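Local coordinates for leucine aminopeptidase (Fimbriiglobus ruber, PDB 7D1B), which probably converts N-terminal glutamine of peptides to pyroglutamate, as a zinc-dependent glutaminyl cyclase built on the M28 aminopeptidase fold, at residues K56-L61 with G156-A161; A115-D120 with V177-V182; K122-V127 with Y224-A229; P149-N154 with S312-K317. One frame throughout, in Å; residues are numbered along the deposited sequence. Where two conformers were deposited one is given.

Contact 1: K56-L61 with G156-A161; sequences KYVQQL and GTAGAA
Val-58 sets one methyl against Ala-161: CG2 lies 3.4 Å from Ala-161 CB, tighter than carbon atoms usually sit. CG2 is anti to its carbonyl carbon while CG1 is anti to the backbone N (chi1 178°), and this places CG2 there, with the CA of Ala-158 next to it. Tyr-57 meets the same alanine from one residue back, its CB 3.8 Å from Ala-161 CB; the ring then leads off, and its OH bonds to His-168. A turn further along, Leu-61 spans two residues: its CB rests on Thr-157 CG2 at 3.7 Å, and its CD1 reaches Ala-160 CB at 3.8 Å. Thr-157 offers its methyl to the leucine, while its OG1 is hydrogen-bonded to Ser-152 O and Arg-67.

The two segments, from helices 51-63 and 153-167, cross at 125° with axes 8.5 Å apart, a close approach allowed by the alanines lining the second helix. Met-323 of helix 320-336 covers Val-58 and Ala-161 from outside the pair. The side-chain atoms that meet are all carbons, the segments share no hydrogen bond, and the hydroxyls of Tyr-57 and Thr-157 are satisfied by other residues, so cohesion comes from close shape fit and burial of methyl groups.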
loop_
_atom_site.group_PDB
_atom_site.type_symbol
_atom_site.label_atom_id
_atom_site.label_comp_id
_atom_site.label_asym_id
_atom_site.label_seq_id
_atom_site.Cartn_x
_atom_site.Cartn_y
_atom_site.Cartn_z
ATOM N N LYS A 56 8.059 14.640 -3.037
ATOM C CA LYS A 56 8.688 14.658 -4.353
ATOM C C LYS A 56 8.526 13.321 -5.055
ATOM O O LYS A 56 8.345 13.278 -6.272
ATOM C CB LYS A 56 10.165 15.037 -4.231
ATOM C CG LYS A 56 10.966 14.977 -5.531
ATOM C CD LYS A 56 12.471 15.178 -5.289
ATOM C CE LYS A 56 13.114 13.920 -4.703
ATOM N NZ LYS A 56 14.578 14.052 -4.436
ATOM N N TYR A 57 8.598 12.216 -4.312
ATOM C CA TYR A 57 8.384 10.912 -4.940
ATOM C C TYR A 57 6.939 10.747 -5.411
ATOM O O TYR A 57 6.699 10.149 -6.468
ATOM C CB TYR A 57 8.812 9.779 -4.002
ATOM C CG TYR A 57 10.301 9.687 -3.789
ATOM C CD1 TYR A 57 11.183 9.929 -4.830
ATOM C CD2 TYR A 57 10.824 9.346 -2.549
ATOM C CE1 TYR A 57 12.546 9.830 -4.644
ATOM C CE2 TYR A 57 12.187 9.241 -2.350
ATOM C CZ TYR A 57 13.048 9.498 -3.396
ATOM O OH TYR A 57 14.414 9.409 -3.217
ATOM N N VAL A 58 5.962 11.270 -4.653
ATOM C CA VAL A 58 4.588 11.271 -5.176
ATOM C C VAL A 58 4.531 12.027 -6.499
ATOM O O VAL A 58 3.933 11.564 -7.482
ATOM C CB VAL A 58 3.583 11.864 -4.173
ATOM C CG1 VAL A 58 2.190 11.881 -4.805
ATOM C CG2 VAL A 58 3.570 11.073 -2.879
ATOM N N GLN A 59 5.118 13.228 -6.524
ATOM C CA GLN A 59 5.098 14.035 -7.740
ATOM C C GLN A 59 5.776 13.303 -8.891
ATOM O O GLN A 59 5.301 13.347 -10.029
ATOM C CB GLN A 59 5.790 15.368 -7.476
ATOM C CG GLN A 59 5.695 16.334 -8.647
ATOM C CD GLN A 59 4.289 16.873 -8.810
ATOM O OE1 GLN A 59 3.742 17.475 -7.882
ATOM N NE2 GLN A 59 3.690 16.648 -9.976
ATOM N N GLN A 60 6.896 12.636 -8.621
ATOM C CA GLN A 60 7.619 11.936 -9.680
ATOM C C GLN A 60 6.767 10.833 -10.295
ATOM O O GLN A 60 6.681 10.687 -11.532
ATOM C CB GLN A 60 8.907 11.351 -9.102
ATOM C CG GLN A 60 9.700 10.554 -10.111
ATOM C CD GLN A 60 10.972 9.940 -9.551
ATOM O OE1 GLN A 60 11.312 10.123 -8.375
ATOM N NE2 GLN A 60 11.687 9.204 -10.400
ATOM N N LEU A 61 6.119 10.037 -9.432
ATOM C CA LEU A 61 5.277 8.959 -9.943
ATOM C C LEU A 61 4.088 9.521 -10.710
ATOM O O LEU A 61 3.750 9.029 -11.793
ATOM C CB LEU A 61 4.841 8.032 -8.807
ATOM C CG LEU A 61 5.976 7.251 -8.134
ATOM C CD1 LEU A 61 5.441 6.460 -6.965
ATOM C CD2 LEU A 61 6.672 6.318 -9.119
ATOM N N GLY A 156 -2.803 4.439 -3.894
ATOM C CA GLY A 156 -1.698 3.639 -4.399
ATOM C C GLY A 156 -0.406 4.423 -4.496
ATOM O O GLY A 156 0.602 4.047 -3.893
ATOM N N THR A 157 -0.437 5.547 -5.218
ATOM C CA THR A 157 0.786 6.283 -5.520
ATOM C C THR A 157 1.508 6.654 -4.236
ATOM O O THR A 157 2.727 6.487 -4.127
ATOM C CB THR A 157 0.458 7.542 -6.324
ATOM O OG1 THR A 157 -0.431 7.203 -7.393
ATOM C CG2 THR A 157 1.727 8.127 -6.896
ATOM N N ALA A 158 0.776 7.197 -3.256
ATOM C CA ALA A 158 1.439 7.661 -2.040
ATOM C C ALA A 158 2.065 6.514 -1.263
ATOM O O ALA A 158 3.086 6.721 -0.597
ATOM C CB ALA A 158 0.468 8.443 -1.161
ATOM N N GLY A 159 1.482 5.313 -1.318
ATOM C CA GLY A 159 2.106 4.172 -0.672
ATOM C C GLY A 159 3.415 3.802 -1.341
ATOM O O GLY A 159 4.417 3.538 -0.671
ATOM N N ALA A 160 3.418 3.754 -2.683
ATOM C CA ALA A 160 4.665 3.514 -3.397
ATOM C C ALA A 160 5.707 4.571 -3.053
ATOM O O ALA A 160 6.889 4.257 -2.850
ATOM C CB ALA A 160 4.407 3.457 -4.901
ATOM N N ALA A 161 5.284 5.838 -2.996
ATOM C CA ALA A 161 6.201 6.924 -2.674
ATOM C C ALA A 161 6.738 6.810 -1.252
ATOM O O ALA A 161 7.922 7.077 -1.008
ATOM C CB ALA A 161 5.515 8.264 -2.892
#

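Contact 2: A115-D120 with V177-V182; sequences ASWFPD and VGVDFV
Ala-115, Ser-116 and Trp-117 pair antiparallel with Phe-181, Asp-180 and Val-179, joining the end of strand 108-117 to the start of strand 178-184 inside the central mixed sheet. Ala-115/Phe-181 and Trp-117/Val-179 are hydrogen-bonded pairs, each with two backbone bonds; Ala-115 N reaches Phe-181 O at 2.8 Å and Trp-117 N reaches Val-179 O at 2.9 Å. Between them lies the non-hydrogen-bonded pair Ser-116/Asp-180.

On the face carrying Trp-117 and Phe-181 the rings form a T-shaped (edge-to-face) pair, planes 67° apart. The indole sends NE1 to the middle of the phenylalanine face, 3.4 Å above its plane, so the N-H edge meets the pi cloud. Helices 72-87 and 153-167 cover this side, through Phe-85, Met-163 and Leu-166 on Phe-181. On the other face, in the conformer given, Ser-116 OG donates to Asp-180 OD1 at 2.7 Å, arriving 54° out of the carboxylate plane. OD1 and OD2 both have further partners on the parallel strands 123-130 and 225-232.

Past the strand end Phe-118, with positive phi, turns its ring alongside Val-179, CE2 4.0 Å from CG2. Antiparallel strands on one side of parallel ones, with helices packed on the sheet, are the pattern of the alpha/beta zinc-exopeptidase fold of the M28 family.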
loop_
_atom_site.group_PDB
_atom_site.type_symbol
_atom_site.label_atom_id
_atom_site.label_comp_id
_atom_site.label_asym_id
_atom_site.label_seq_id
_atom_site.Cartn_x
_atom_site.Cartn_y
_atom_site.Cartn_z
ATOM N N ALA A 115 10.037 -5.752 -3.102
ATOM C CA ALA A 115 11.365 -5.278 -2.711
ATOM C C ALA A 115 11.636 -5.811 -1.309
ATOM O O ALA A 115 10.965 -5.416 -0.355
ATOM C CB ALA A 115 11.446 -3.757 -2.753
ATOM N N SER A 116 12.600 -6.722 -1.195
ATOM C CA SER A 116 12.817 -7.491 0.021
ATOM C C SER A 116 14.038 -6.988 0.764
ATOM O O SER A 116 15.103 -6.762 0.167
ATOM C CB SER A 116 13.017 -8.973 -0.306
ATOM O OG SER A 116 11.848 -9.598 -0.758
ATOM N N TRP A 117 13.884 -6.906 2.080
ATOM C CA TRP A 117 14.921 -6.513 3.022
ATOM C C TRP A 117 15.088 -7.618 4.060
ATOM O O TRP A 117 14.103 -8.194 4.545
ATOM C CB TRP A 117 14.488 -5.231 3.769
ATOM C CG TRP A 117 14.024 -4.104 2.884
ATOM C CD1 TRP A 117 12.735 -3.806 2.559
ATOM C CD2 TRP A 117 14.843 -3.151 2.190
ATOM N NE1 TRP A 117 12.688 -2.707 1.733
ATOM C CE2 TRP A 117 13.973 -2.284 1.490
ATOM C CE3 TRP A 117 16.232 -2.934 2.106
ATOM C CZ2 TRP A 117 14.438 -1.207 0.730
ATOM C CZ3 TRP A 117 16.690 -1.873 1.334
ATOM C CH2 TRP A 117 15.796 -1.017 0.659
ATOM N N PHE A 118 16.340 -7.886 4.421
ATOM C CA PHE A 118 16.713 -8.794 5.510
ATOM C C PHE A 118 16.313 -10.230 5.169
ATOM O O PHE A 118 15.355 -10.777 5.726
ATOM C CB PHE A 118 16.136 -8.359 6.872
ATOM C CG PHE A 118 16.054 -6.856 7.072
ATOM C CD1 PHE A 118 17.147 -6.006 6.820
ATOM C CD2 PHE A 118 14.857 -6.286 7.486
ATOM C CE1 PHE A 118 17.026 -4.626 6.981
ATOM C CE2 PHE A 118 14.743 -4.897 7.665
ATOM C CZ PHE A 118 15.832 -4.079 7.417
ATOM N N PRO A 119 17.027 -10.869 4.247
ATOM C CA PRO A 119 16.574 -12.188 3.767
ATOM C C PRO A 119 16.705 -13.303 4.792
ATOM O O PRO A 119 15.988 -14.304 4.688
ATOM C CB PRO A 119 17.463 -12.448 2.541
ATOM C CG PRO A 119 18.695 -11.603 2.798
ATOM C CD PRO A 119 18.173 -10.358 3.479
ATOM N N ASP A 120 17.601 -13.186 5.766
ATOM C CA ASP A 120 17.915 -14.323 6.639
ATOM C C ASP A 120 17.035 -14.257 7.888
ATOM O O ASP A 120 17.499 -13.958 8.996
ATOM C CB ASP A 120 19.393 -14.302 7.019
ATOM C CG ASP A 120 19.871 -15.612 7.514
ATOM O OD1 ASP A 120 19.012 -16.481 7.782
ATOM O OD2 ASP A 120 21.106 -15.773 7.631
ATOM N N VAL A 177 12.755 -9.374 12.041
ATOM C CA VAL A 177 11.898 -9.951 11.013
ATOM C C VAL A 177 12.366 -9.490 9.640
ATOM O O VAL A 177 12.965 -8.425 9.483
ATOM C CB VAL A 177 10.419 -9.571 11.240
ATOM C CG1 VAL A 177 9.890 -10.240 12.505
ATOM C CG2 VAL A 177 10.232 -8.059 11.291
ATOM N N GLY A 178 12.064 -10.283 8.623
ATOM C CA GLY A 178 12.200 -9.790 7.270
ATOM C C GLY A 178 11.158 -8.728 6.991
ATOM O O GLY A 178 10.115 -8.678 7.650
ATOM N N VAL A 179 11.429 -7.869 6.001
ATOM C CA VAL A 179 10.430 -6.883 5.578
ATOM C C VAL A 179 10.355 -6.904 4.064
ATOM O O VAL A 179 11.358 -6.646 3.389
ATOM C CB VAL A 179 10.745 -5.464 6.087
ATOM C CG1 VAL A 179 9.667 -4.482 5.602
ATOM C CG2 VAL A 179 10.817 -5.444 7.597
ATOM N N ASP A 180 9.166 -7.194 3.531
ATOM C CA ASP A 180 8.917 -7.148 2.096
ATOM C C ASP A 180 7.991 -5.981 1.789
ATOM O O ASP A 180 6.892 -5.890 2.357
ATOM C CB ASP A 180 8.296 -8.453 1.601
ATOM C CG ASP A 180 9.271 -9.591 1.696
ATOM O OD1 ASP A 180 10.482 -9.332 1.543
ATOM O OD2 ASP A 180 8.861 -10.738 1.946
ATOM N N PHE A 181 8.451 -5.075 0.924
ATOM C CA PHE A 181 7.591 -4.053 0.345
ATOM C C PHE A 181 6.920 -4.704 -0.859
ATOM O O PHE A 181 7.613 -5.166 -1.778
ATOM C CB PHE A 181 8.433 -2.878 -0.151
ATOM C CG PHE A 181 9.067 -2.024 0.928
ATOM C CD1 PHE A 181 8.905 -2.275 2.295
ATOM C CD2 PHE A 181 9.840 -0.925 0.548
ATOM C CE1 PHE A 181 9.503 -1.430 3.260
ATOM C CE2 PHE A 181 10.425 -0.092 1.502
ATOM C CZ PHE A 181 10.260 -0.336 2.848
ATOM N N VAL A 182 5.597 -4.782 -0.852
ATOM C CA VAL A 182 4.874 -5.463 -1.917
ATOM C C VAL A 182 3.959 -4.444 -2.589
ATOM O O VAL A 182 3.119 -3.814 -1.927
ATOM C CB VAL A 182 4.083 -6.678 -1.397
ATOM C CG1 VAL A 182 3.347 -7.363 -2.546
ATOM C CG2 VAL A 182 5.023 -7.651 -0.658
#

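Contact 3: K122-V127 with Y224-A229; sequences KARLIV and YRYTGA
Tyr-226 has its ring sandwiched: Ile-126 CD1 sits over the centre of one face, 3.6 Å above the plane, and Tyr-224 CE1 approaches the opposite face nearer the rim. At its edge, close to the plane, lies Arg-124 O. The isoleucine side chain crosses the tyrosine at about a right angle, and its CG1 touches CE1 at 3.5 Å. The Tyr-224 ring is in turn covered by Arg-124, whose CD stands 3.4 Å above one face in a CH-pi contact. A bend at chi3 (70°) sets the arginine's NE; the guanidinium plane is 73° from the ring, and its nitrogens go on to Asp-180, Trp-117 O and Phe-118 O. The Tyr-226 hydroxyl ends on Asp-180 too.

Beneath these side chains the backbones run parallel, Arg-124 N to Arg-225 O at 2.9 Å and Thr-227 N to Arg-124 O at 2.9 Å. Ile-126 N then bonds to Gly-228 O, and Ile-126 comes opposite Ala-229. Strand 225-232 has therefore gained one residue at Thr-227 and Gly-228, consistent with a beta bulge, and Gly-228 N is buried without a partner. Strands 123-130 and 225-232 belong to the parallel part of the mixed sheet, with 297-300 beyond 225-232, in the M28 alpha/beta fold.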
loop_
_atom_site.group_PDB
_atom_site.type_symbol
_atom_site.label_atom_id
_atom_site.label_comp_id
_atom_site.label_asym_id
_atom_site.label_seq_id
_atom_site.Cartn_x
_atom_site.Cartn_y
_atom_site.Cartn_z
ATOM N N LYS A 122 13.204 -16.021 9.668
ATOM C CA LYS A 122 12.129 -17.009 9.610
ATOM C C LYS A 122 10.736 -16.400 9.672
ATOM O O LYS A 122 9.771 -17.066 9.282
ATOM C CB LYS A 122 12.308 -18.045 10.719
ATOM C CG LYS A 122 13.548 -18.890 10.520
ATOM C CD LYS A 122 13.697 -19.947 11.594
ATOM C CE LYS A 122 15.031 -20.684 11.465
ATOM N NZ LYS A 122 15.165 -21.755 12.472
ATOM N N ALA A 123 10.599 -15.171 10.152
ATOM C CA ALA A 123 9.329 -14.456 10.132
ATOM C C ALA A 123 9.523 -13.212 9.289
ATOM O O ALA A 123 10.552 -12.539 9.418
ATOM C CB ALA A 123 8.921 -14.041 11.545
ATOM N N ARG A 124 8.535 -12.896 8.450
ATOM C CA ARG A 124 8.588 -11.724 7.596
ATOM C C ARG A 124 7.305 -10.922 7.729
ATOM O O ARG A 124 6.213 -11.483 7.873
ATOM C CB ARG A 124 8.787 -12.104 6.124
ATOM C CG ARG A 124 10.007 -12.976 5.865
ATOM C CD ARG A 124 10.341 -13.149 4.359
ATOM N NE ARG A 124 10.830 -11.902 3.787
ATOM C CZ ARG A 124 12.033 -11.383 4.031
ATOM N NH1 ARG A 124 12.918 -12.044 4.774
ATOM N NH2 ARG A 124 12.337 -10.187 3.531
ATOM N N LEU A 125 7.453 -9.600 7.687
ATOM C CA LEU A 125 6.351 -8.657 7.608
ATOM C C LEU A 125 6.244 -8.122 6.195
ATOM O O LEU A 125 7.237 -8.025 5.472
ATOM C CB LEU A 125 6.569 -7.487 8.561
ATOM C CG LEU A 125 6.654 -7.798 10.049
ATOM C CD1 LEU A 125 6.826 -6.501 10.829
ATOM C CD2 LEU A 125 5.440 -8.569 10.550
ATOM N N ILE A 126 5.038 -7.682 5.851
ATOM C CA ILE A 126 4.764 -7.014 4.588
ATOM C C ILE A 126 4.337 -5.576 4.853
ATOM O O ILE A 126 3.485 -5.325 5.712
ATOM C CB ILE A 126 3.641 -7.750 3.829
ATOM C CG1 ILE A 126 4.115 -9.139 3.385
ATOM C CG2 ILE A 126 3.135 -6.901 2.663
ATOM C CD1 ILE A 126 2.986 -10.066 3.030
ATOM N N VAL A 127 4.893 -4.645 4.080
ATOM C CA VAL A 127 4.334 -3.308 3.902
ATOM C C VAL A 127 3.882 -3.279 2.460
ATOM O O VAL A 127 4.684 -3.562 1.560
ATOM C CB VAL A 127 5.383 -2.211 4.176
ATOM C CG1 VAL A 127 4.786 -0.844 3.864
ATOM C CG2 VAL A 127 5.905 -2.288 5.610
ATOM N N TYR A 224 10.302 -19.400 5.585
ATOM C CA TYR A 224 9.796 -18.320 6.413
ATOM C C TYR A 224 8.274 -18.385 6.386
ATOM O O TYR A 224 7.675 -19.072 5.552
ATOM C CB TYR A 224 10.263 -16.941 5.906
ATOM C CG TYR A 224 9.760 -16.627 4.508
ATOM C CD1 TYR A 224 8.503 -16.057 4.300
ATOM C CD2 TYR A 224 10.539 -16.926 3.390
ATOM C CE1 TYR A 224 8.044 -15.807 3.013
ATOM C CE2 TYR A 224 10.085 -16.677 2.112
ATOM C CZ TYR A 224 8.847 -16.109 1.932
ATOM O OH TYR A 224 8.407 -15.865 0.653
ATOM N N ARG A 225 7.653 -17.629 7.282
ATOM C CA ARG A 225 6.221 -17.374 7.219
ATOM C C ARG A 225 5.984 -15.875 7.347
ATOM O O ARG A 225 6.746 -15.171 8.014
ATOM C CB ARG A 225 5.468 -18.071 8.349
ATOM C CG ARG A 225 5.537 -19.580 8.294
ATOM C CD ARG A 225 4.778 -20.131 7.075
ATOM N NE ARG A 225 4.742 -21.593 7.047
ATOM C CZ ARG A 225 5.687 -22.349 6.503
ATOM N NH1 ARG A 225 6.748 -21.786 5.937
ATOM N NH2 ARG A 225 5.571 -23.672 6.518
ATOM N N TYR A 226 4.915 -15.393 6.708
ATOM C CA TYR A 226 4.482 -14.009 6.874
ATOM C C TYR A 226 3.644 -13.906 8.138
ATOM O O TYR A 226 2.611 -14.569 8.261
ATOM C CB TYR A 226 3.667 -13.553 5.668
ATOM C CG TYR A 226 4.500 -13.205 4.459
ATOM C CD1 TYR A 226 5.486 -12.216 4.541
ATOM C CD2 TYR A 226 4.270 -13.815 3.228
ATOM C CE1 TYR A 226 6.258 -11.878 3.443
ATOM C CE2 TYR A 226 5.017 -13.461 2.113
ATOM C CZ TYR A 226 6.006 -12.484 2.225
ATOM O OH TYR A 226 6.755 -12.144 1.128
ATOM N N THR A 227 4.066 -13.063 9.072
ATOM C CA THR A 227 3.380 -12.946 10.349
ATOM C C THR A 227 2.495 -11.711 10.442
ATOM O O THR A 227 1.729 -11.588 11.409
ATOM C CB THR A 227 4.386 -12.970 11.498
ATOM O OG1 THR A 227 5.348 -11.944 11.265
ATOM C CG2 THR A 227 5.097 -14.337 11.564
ATOM N N GLY A 228 2.551 -10.811 9.468
ATOM C CA GLY A 228 1.698 -9.640 9.497
ATOM C C GLY A 228 1.936 -8.810 8.258
ATOM O O GLY A 228 3.016 -8.859 7.643
ATOM N N ALA A 229 0.919 -8.008 7.921
ATOM C CA ALA A 229 0.972 -7.130 6.764
ATOM C C ALA A 229 0.233 -5.843 7.069
ATOM O O ALA A 229 -0.838 -5.871 7.675
ATOM C CB ALA A 229 0.340 -7.788 5.541
#

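Contact 4: P149-N154 with S312-K317; sequences PFASAN and SDTPDK
Asp-313, the centre of an inverse gamma turn, meets residues 152-154, which lead into helix 153-167, and both its backbone and its carboxylate accept from amides there. Ala-153 N gives its hydrogen to Asp-313 O at 3.0 Å in a nearly straight bond (173°), from above the carbonyl plane. The next amide, Asn-154 N, is taken by Asp-313 OD1 at 2.8 Å, on the syn side of the carboxylate. CG is anti to the backbone N (chi1 -178°), which carries it toward the Ala-153 and Asn-154 amides. OD1 has a further partner in Tyr-305 OH.

Several other polar groups have partners outside the two segments: Asn-154 OD1 accepts from Ala-236 N, its ND2 bonds to His-237, and Ser-152 OG goes to the O of Asp-155, a zinc ligand. The Phe-150 ring crosses the Asp-313 side chain at a slant, CE1 3.9 Å from Asp-313 CB, and lies near His-309, another zinc ligand. The contact thus ties the approach to helix 153-167 to the turn before helix 320-336, beside the metal site. Lys-317 NZ bridges back to Ser-312 O at 2.8 Å, on a lone pair. Ala-153 CB, packed against the peptide between Thr-314 and Pro-315, lies 3.2 Å from Thr-314 C.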
loop_
_atom_site.group_PDB
_atom_site.type_symbol
_atom_site.label_atom_id
_atom_site.label_comp_id
_atom_site.label_asym_id
_atom_site.label_seq_id
_atom_site.Cartn_x
_atom_site.Cartn_y
_atom_site.Cartn_z
ATOM N N PRO A 149 -7.002 12.267 -17.640
ATOM C CA PRO A 149 -6.065 11.420 -16.887
ATOM C C PRO A 149 -6.246 11.585 -15.385
ATOM O O PRO A 149 -6.343 12.704 -14.867
ATOM C CB PRO A 149 -4.683 11.907 -17.348
ATOM C CG PRO A 149 -4.913 13.253 -17.951
ATOM C CD PRO A 149 -6.306 13.238 -18.508
ATOM N N PHE A 150 -6.281 10.456 -14.685
ATOM C CA PHE A 150 -6.508 10.414 -13.244
ATOM C C PHE A 150 -5.176 10.113 -12.550
ATOM O O PHE A 150 -4.617 9.016 -12.710
ATOM C CB PHE A 150 -7.577 9.365 -12.925
ATOM C CG PHE A 150 -7.753 9.098 -11.454
ATOM C CD1 PHE A 150 -8.008 10.131 -10.550
ATOM C CD2 PHE A 150 -7.663 7.808 -10.970
ATOM C CE1 PHE A 150 -8.163 9.866 -9.178
ATOM C CE2 PHE A 150 -7.832 7.535 -9.606
ATOM C CZ PHE A 150 -8.066 8.575 -8.707
ATOM N N ALA A 151 -4.668 11.084 -11.773
ATOM C CA ALA A 151 -3.336 10.977 -11.184
ATOM C C ALA A 151 -3.301 10.083 -9.957
ATOM O O ALA A 151 -2.236 9.547 -9.628
ATOM C CB ALA A 151 -2.837 12.364 -10.780
ATOM N N SER A 152 -4.410 9.950 -9.238
ATOM C CA SER A 152 -4.480 8.980 -8.141
ATOM C C SER A 152 -3.384 9.205 -7.085
ATOM O O SER A 152 -2.801 8.253 -6.586
ATOM C CB SER A 152 -4.410 7.554 -8.708
ATOM O OG SER A 152 -4.865 6.592 -7.792
ATOM N N ALA A 153 -3.101 10.464 -6.727
ATOM C CA ALA A 153 -1.919 10.738 -5.902
ATOM C C ALA A 153 -1.977 10.050 -4.540
ATOM O O ALA A 153 -0.963 9.527 -4.068
ATOM C CB ALA A 153 -1.747 12.235 -5.696
ATOM N N ASN A 154 -3.130 10.076 -3.877
ATOM C CA ASN A 154 -3.275 9.507 -2.541
ATOM C C ASN A 154 -3.761 8.062 -2.575
ATOM O O ASN A 154 -4.137 7.521 -1.538
ATOM C CB ASN A 154 -4.249 10.365 -1.731
ATOM C CG ASN A 154 -4.181 10.104 -0.228
ATOM O OD1 ASN A 154 -3.114 9.803 0.332
ATOM N ND2 ASN A 154 -5.322 10.239 0.438
ATOM N N SER A 312 -9.119 15.811 -8.718
ATOM C CA SER A 312 -8.378 16.588 -7.739
ATOM C C SER A 312 -7.527 15.732 -6.791
ATOM O O SER A 312 -6.913 16.289 -5.880
ATOM C CB SER A 312 -9.359 17.475 -6.966
ATOM O OG SER A 312 -10.438 16.688 -6.472
ATOM N N ASP A 313 -7.444 14.418 -6.991
ATOM C CA ASP A 313 -6.538 13.576 -6.205
ATOM C C ASP A 313 -5.133 13.701 -6.798
ATOM O O ASP A 313 -4.666 12.849 -7.557
ATOM C CB ASP A 313 -7.031 12.129 -6.205
ATOM C CG ASP A 313 -6.161 11.202 -5.369
ATOM O OD1 ASP A 313 -5.339 11.702 -4.564
ATOM O OD2 ASP A 313 -6.297 9.961 -5.527
ATOM N N THR A 314 -4.464 14.797 -6.448
ATOM C CA THR A 314 -3.213 15.216 -7.065
ATOM C C THR A 314 -2.155 15.424 -5.993
ATOM O O THR A 314 -2.465 15.444 -4.796
ATOM C CB THR A 314 -3.454 16.513 -7.858
ATOM O OG1 THR A 314 -4.098 17.471 -7.010
ATOM C CG2 THR A 314 -4.325 16.240 -9.073
ATOM N N PRO A 315 -0.876 15.574 -6.386
ATOM C CA PRO A 315 0.197 15.632 -5.372
ATOM C C PRO A 315 0.047 16.747 -4.352
ATOM O O PRO A 315 0.540 16.598 -3.225
ATOM C CB PRO A 315 1.469 15.776 -6.218
ATOM C CG PRO A 315 1.121 15.025 -7.464
ATOM C CD PRO A 315 -0.316 15.410 -7.742
ATOM N N ASP A 316 -0.602 17.866 -4.696
ATOM C CA ASP A 316 -0.772 18.938 -3.718
ATOM C C ASP A 316 -1.696 18.555 -2.566
ATOM O O ASP A 316 -1.766 19.297 -1.579
ATOM C CB ASP A 316 -1.350 20.164 -4.403
ATOM C CG ASP A 316 -2.618 19.844 -5.135
ATOM O OD1 ASP A 316 -2.530 19.289 -6.250
ATOM O OD2 ASP A 316 -3.699 20.082 -4.570
ATOM N N LYS A 317 -2.374 17.413 -2.647
ATOM C CA LYS A 317 -3.189 16.942 -1.531
ATOM C C LYS A 317 -2.388 16.139 -0.517
ATOM O O LYS A 317 -2.926 15.782 0.535
ATOM C CB LYS A 317 -4.350 16.077 -2.037
ATOM C CG LYS A 317 -5.209 16.738 -3.110
ATOM C CD LYS A 317 -5.774 18.097 -2.663
ATOM C CE LYS A 317 -6.738 18.686 -3.694
ATOM N NZ LYS A 317 -6.092 18.854 -5.020
#

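How the contacts relate
Contacts 2 and 3 are neighbouring parts of one sheet, their centres about 8 Å apart. Strands 178-184 and 123-130 lie side by side in it, so each contact borders the other. Contacts 1 and 4 share helix 153-167: contact 4 is at the residues leading into it, beside the zinc site, and contact 1 is further on, the two touching through Thr-157 and Ser-152. Contacts 1, 2 and 4 are buried, while contact 3 is partly exposed, at Lys-122 and Thr-227. Chemistry follows position: methyl packing between helices in contact 1, backbone pairing with aromatic and charged groups in the sheet, and amide-to-aspartate bonds in contact 4, between the approach to one helix and the turn before another.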